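Nicotinate phosphoribosyltransferase (Porphyromonas gingivalis, PDB 2IM5) probably catalyses the ATP-dependent formation of nicotinate D-ribonucleotide from nicotinate and 5-phosphoribosyl 1-diphosphate, the entry step from nicotinate into NAD synthesis. Local coordinates at residues Y230-E234 and F261-H265; E280-E284 and L319-I324. One frame throughout, in Å; residues are numbered along the deposited sequence.

Contact 1 of 2, residues Y230-E234 and F261-H265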
# COMPACT_ATOMS: atom_id res chain seq x y z
N TYR A 230 18.35 2.85 -5.85
CA TYR A 230 19.44 3.16 -4.93
C TYR A 230 19.18 4.39 -4.05
O TYR A 230 19.28 4.33 -2.83
CB TYR A 230 20.75 3.36 -5.69
CG TYR A 230 21.93 3.58 -4.77
CD1 TYR A 230 22.61 2.49 -4.20
CD2 TYR A 230 22.34 4.87 -4.43
CE1 TYR A 230 23.66 2.70 -3.31
CE2 TYR A 230 23.38 5.08 -3.54
CZ TYR A 230 24.04 4.00 -2.98
OH TYR A 230 25.08 4.22 -2.11
N VAL A 231 18.85 5.52 -4.68
CA VAL A 231 18.59 6.74 -3.92
C VAL A 231 17.34 6.62 -3.05
O VAL A 231 17.28 7.20 -1.95
CB VAL A 231 18.45 7.95 -4.86
CG1 VAL A 231 18.31 9.23 -4.04
CG2 VAL A 231 19.66 8.04 -5.76
N ALA A 232 16.34 5.88 -3.52
CA ALA A 232 15.13 5.69 -2.73
C ALA A 232 15.48 4.97 -1.42
O ALA A 232 15.01 5.34 -0.35
CB ALA A 232 14.10 4.88 -3.52
N MET A 233 16.32 3.94 -1.51
CA MET A 233 16.73 3.19 -0.32
C MET A 233 17.60 4.06 0.61
O MET A 233 17.41 4.04 1.82
CB MET A 233 17.50 1.91 -0.71
CG MET A 233 16.62 0.78 -1.28
SD MET A 233 17.53 -0.77 -1.58
CE MET A 233 16.79 -1.77 -0.52
N GLU A 234 18.54 4.82 0.04
CA GLU A 234 19.40 5.68 0.84
C GLU A 234 18.57 6.73 1.58
O GLU A 234 18.83 7.03 2.74
CB GLU A 234 20.45 6.38 -0.03
CG GLU A 234 21.59 5.47 -0.47
CD GLU A 234 22.58 5.20 0.66
OE1 GLU A 234 23.44 6.07 0.93
OE2 GLU A 234 22.50 4.12 1.29
N PHE A 261 21.38 -4.10 -6.88
CA PHE A 261 21.28 -4.23 -5.42
C PHE A 261 22.68 -4.25 -4.82
O PHE A 261 23.45 -5.17 -5.07
CB PHE A 261 20.52 -5.52 -5.10
CG PHE A 261 19.96 -5.58 -3.70
CD1 PHE A 261 19.67 -4.41 -3.00
CD2 PHE A 261 19.64 -6.80 -3.13
CE1 PHE A 261 19.06 -4.47 -1.75
CE2 PHE A 261 19.03 -6.87 -1.88
CZ PHE A 261 18.74 -5.70 -1.19
N SER A 262 23.02 -3.23 -4.04
CA SER A 262 24.35 -3.15 -3.45
C SER A 262 24.49 -4.03 -2.22
O SER A 262 23.51 -4.31 -1.52
CB SER A 262 24.68 -1.71 -3.07
OG SER A 262 23.99 -1.32 -1.89
N LYS A 263 25.71 -4.47 -1.95
CA LYS A 263 25.98 -5.31 -0.79
C LYS A 263 25.54 -4.62 0.50
O LYS A 263 24.98 -5.25 1.39
CB LYS A 263 27.48 -5.63 -0.72
CG LYS A 263 27.83 -6.63 0.37
CD LYS A 263 29.31 -6.99 0.33
CE LYS A 263 29.67 -7.94 1.47
NZ LYS A 263 28.96 -9.24 1.39
N LYS A 264 25.81 -3.32 0.59
CA LYS A 264 25.44 -2.54 1.77
C LYS A 264 23.94 -2.61 2.06
O LYS A 264 23.53 -2.87 3.20
CB LYS A 264 25.86 -1.08 1.57
CG LYS A 264 25.53 -0.18 2.74
CD LYS A 264 26.06 1.23 2.51
CE LYS A 264 25.44 1.89 1.29
NZ LYS A 264 26.03 3.24 1.04
N HIS A 265 23.13 -2.37 1.04
CA HIS A 265 21.69 -2.41 1.20
C HIS A 265 21.19 -3.84 1.43
O HIS A 265 20.28 -4.06 2.23
CB HIS A 265 21.02 -1.79 -0.03
CG HIS A 265 21.19 -0.31 -0.11
ND1 HIS A 265 21.02 0.40 -1.28
CD2 HIS A 265 21.54 0.60 0.84
CE1 HIS A 265 21.26 1.68 -1.05
NE2 HIS A 265 21.57 1.83 0.23
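Met233 lies opposite His265 where the backbones come close, their CA atoms 7.6 Å apart, the same spacing as between the CA atoms of Tyr230 and Phe261: one turn of helix 228-240 lies against the linker and first turn of helix 263-268. Ser262 is the N-cap of the latter, its OG accepting from His265 N, and this capping bond ties down the turn that carries the histidine.

The His265 ring is inserted among three side chains of the other helix. Met233 CB covers one face in a CH-pi contact, 4.0 Å from the ring centroid, while Met233 SD lies obliquely to the ring. Tyr230, its CG anti to the backbone N (chi1 -175°), brings CE1 to 3.5 Å from His265 CE1, the two ring planes inclined at 37°. At the ring edge His265 NE2 donates to Glu234 OE2 over 2.7 Å; the bond is nearly straight and lies close to the imidazole plane, but reaches the carboxylate on its anti side. A bend at chi2 (-76°) folds the Glu234 chain back to this edge. Deeper in, Met233 CE touches Phe261 CE1 at 3.7 Å, and Phe269 also packs on this methionine.

Toward solvent, Lys264 NZ makes a weak hydrogen bond to Tyr230 OH and a long salt bridge, 3.6 Å, to Glu234 OE2. That oxygen thus faces both the buried imidazole and an exposed ammonium group. The carboxylate would tend to stabilise a protonated His265, with the lysine partly offsetting this effect, while the hydrogen bond restrains rotation of the ring.

Contact 2 of 2, residues E280-E284 and L319-I324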
# COMPACT_ATOMS: atom_id res chain seq x y z
N GLU A 280 7.62 -18.22 -7.10
CA GLU A 280 8.72 -19.17 -7.18
C GLU A 280 9.90 -18.59 -7.96
O GLU A 280 11.06 -18.81 -7.61
CB GLU A 280 8.25 -20.47 -7.84
CG GLU A 280 9.34 -21.50 -8.06
CD GLU A 280 8.79 -22.92 -8.14
OE1 GLU A 280 7.67 -23.11 -8.66
OE2 GLU A 280 9.50 -23.86 -7.70
N ILE A 281 9.60 -17.85 -9.02
CA ILE A 281 10.65 -17.22 -9.81
C ILE A 281 11.31 -16.12 -8.98
O ILE A 281 12.53 -15.95 -9.01
CB ILE A 281 10.06 -16.63 -11.11
CG1 ILE A 281 9.69 -17.77 -12.06
CG2 ILE A 281 11.07 -15.69 -11.77
CD1 ILE A 281 8.97 -17.32 -13.30
N PHE A 282 10.50 -15.38 -8.22
CA PHE A 282 11.03 -14.31 -7.38
C PHE A 282 11.97 -14.89 -6.33
O PHE A 282 13.05 -14.34 -6.07
CB PHE A 282 9.88 -13.57 -6.68
CG PHE A 282 10.34 -12.43 -5.82
CD1 PHE A 282 10.51 -11.16 -6.36
CD2 PHE A 282 10.62 -12.63 -4.47
CE1 PHE A 282 10.96 -10.10 -5.57
CE2 PHE A 282 11.07 -11.59 -3.67
CZ PHE A 282 11.24 -10.31 -4.22
N ILE A 283 11.57 -16.00 -5.72
CA ILE A 283 12.39 -16.64 -4.69
C ILE A 283 13.77 -17.01 -5.23
O ILE A 283 14.79 -16.79 -4.56
CB ILE A 283 11.69 -17.89 -4.13
CG1 ILE A 283 10.41 -17.48 -3.41
CG2 ILE A 283 12.62 -18.64 -3.19
CD1 ILE A 283 9.50 -18.62 -3.01
N GLU A 284 13.82 -17.56 -6.44
CA GLU A 284 15.09 -17.94 -7.06
C GLU A 284 16.00 -16.73 -7.26
O GLU A 284 17.18 -16.77 -6.91
CB GLU A 284 14.88 -18.60 -8.43
CG GLU A 284 14.12 -19.91 -8.40
CD GLU A 284 14.68 -20.88 -7.37
OE1 GLU A 284 15.92 -21.09 -7.35
OE2 GLU A 284 13.87 -21.43 -6.60
N LEU A 319 7.50 -23.47 -0.70
CA LEU A 319 8.56 -23.10 -1.63
C LEU A 319 9.75 -22.46 -0.91
O LEU A 319 10.90 -22.62 -1.33
CB LEU A 319 8.03 -22.12 -2.67
CG LEU A 319 7.38 -22.66 -3.95
CD1 LEU A 319 6.54 -23.89 -3.66
CD2 LEU A 319 6.54 -21.56 -4.58
N CYS A 320 9.48 -21.72 0.16
CA CYS A 320 10.53 -21.04 0.91
C CYS A 320 11.24 -21.92 1.94
O CYS A 320 12.37 -21.62 2.33
CB CYS A 320 9.95 -19.82 1.63
SG CYS A 320 9.42 -18.51 0.53
N ALA A 321 10.58 -22.98 2.38
CA ALA A 321 11.14 -23.88 3.38
C ALA A 321 12.62 -24.20 3.15
O ALA A 321 12.99 -24.70 2.09
CB ALA A 321 10.33 -25.16 3.45
N GLY A 322 13.45 -23.89 4.14
CA GLY A 322 14.87 -24.17 4.05
C GLY A 322 15.69 -23.26 3.16
O GLY A 322 16.88 -23.50 2.98
N ARG A 323 15.10 -22.20 2.62
CA ARG A 323 15.85 -21.30 1.75
C ARG A 323 15.86 -19.85 2.23
O ARG A 323 16.90 -19.19 2.23
CB ARG A 323 15.28 -21.35 0.34
CG ARG A 323 14.95 -22.75 -0.14
CD ARG A 323 14.53 -22.72 -1.59
NE ARG A 323 15.64 -22.34 -2.44
CZ ARG A 323 15.52 -21.91 -3.69
NH1 ARG A 323 14.31 -21.81 -4.23
NH2 ARG A 323 16.60 -21.60 -4.40
N ILE A 324 14.70 -19.36 2.63
CA ILE A 324 14.58 -17.98 3.08
C ILE A 324 13.28 -17.90 3.87
O ILE A 324 12.35 -18.66 3.62
CB ILE A 324 14.54 -17.04 1.85
CG1 ILE A 324 14.58 -15.57 2.28
CG2 ILE A 324 13.30 -17.33 1.01
CD1 ILE A 324 14.88 -14.62 1.13
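Ile283 sets its CD1 methyl against both Leu319 and Cys320, 3.8 Å from Leu319 CB and 3.5 Å from Cys320 SG, and forms the tightly packed part of the contact. The branched CB is set so that CG1 lies anti to the carbonyl carbon (chi1 -65°) and carries CD1 to the end of helix 310-320, while CG2 turns to the segment beyond it, 3.7 Å from Arg323 NH1 and more loosely against Ile324 CG2. Phe304 of strand 301-304 meets both Ile283 and Cys320 from the sheet side.

Helices 279-292 and 310-320 follow successive parallel strands, 271-274 and 301-304, and the turn at 321-324 leads into the next strand, 325-330. The contact therefore joins neighbouring helices of the beta/alpha barrel characteristic of this family's phosphoribosyltransferase domain. Cys320 O closes the turn by accepting from both Arg323 N and Ile324 N.

The outer side is polar and more open. Glu284 bends back at chi2 (-49°) to present its carboxylate to the edge of the Arg323 guanidinium, the two planes 24° apart. Arg323 NH2 donates to Glu284 OE1 over 3.1 Å, on the syn side, and Arg323 NH1 is paired with Glu284 OE2 so closely that the exact length is doubtful, though the two groups clearly form a salt bridge. Val287, one turn farther along helix 279-292, also touches the arginine. At the other end Glu280 CB rests at 3.8 Å from Leu319 CD2, while the glutamate's chain extends at the exposed margin.

Contacts 1 and 2 follow one another along the chain, the first closing before the second opens, and both belong to the family's barrel-like domain. Their centres are 22 Å apart and their nearest atoms about 9 Å, so they do not touch. Helix 279-292 connects them: it supplies one side of contact 2, and farther along the Arg289 side chain hydrogen-bonds to Phe261 O of contact 1. Lys263 of contact 1 likewise reaches Leu293 O, just past that helix. The centres of the two contacts lie 21 and 23 Å from the centre of the chain. His213, the predicted phosphohistidine, unmodified here, begins helix 213-223, which packs against Val231 and Ala232 on helix 228-240 of contact 1.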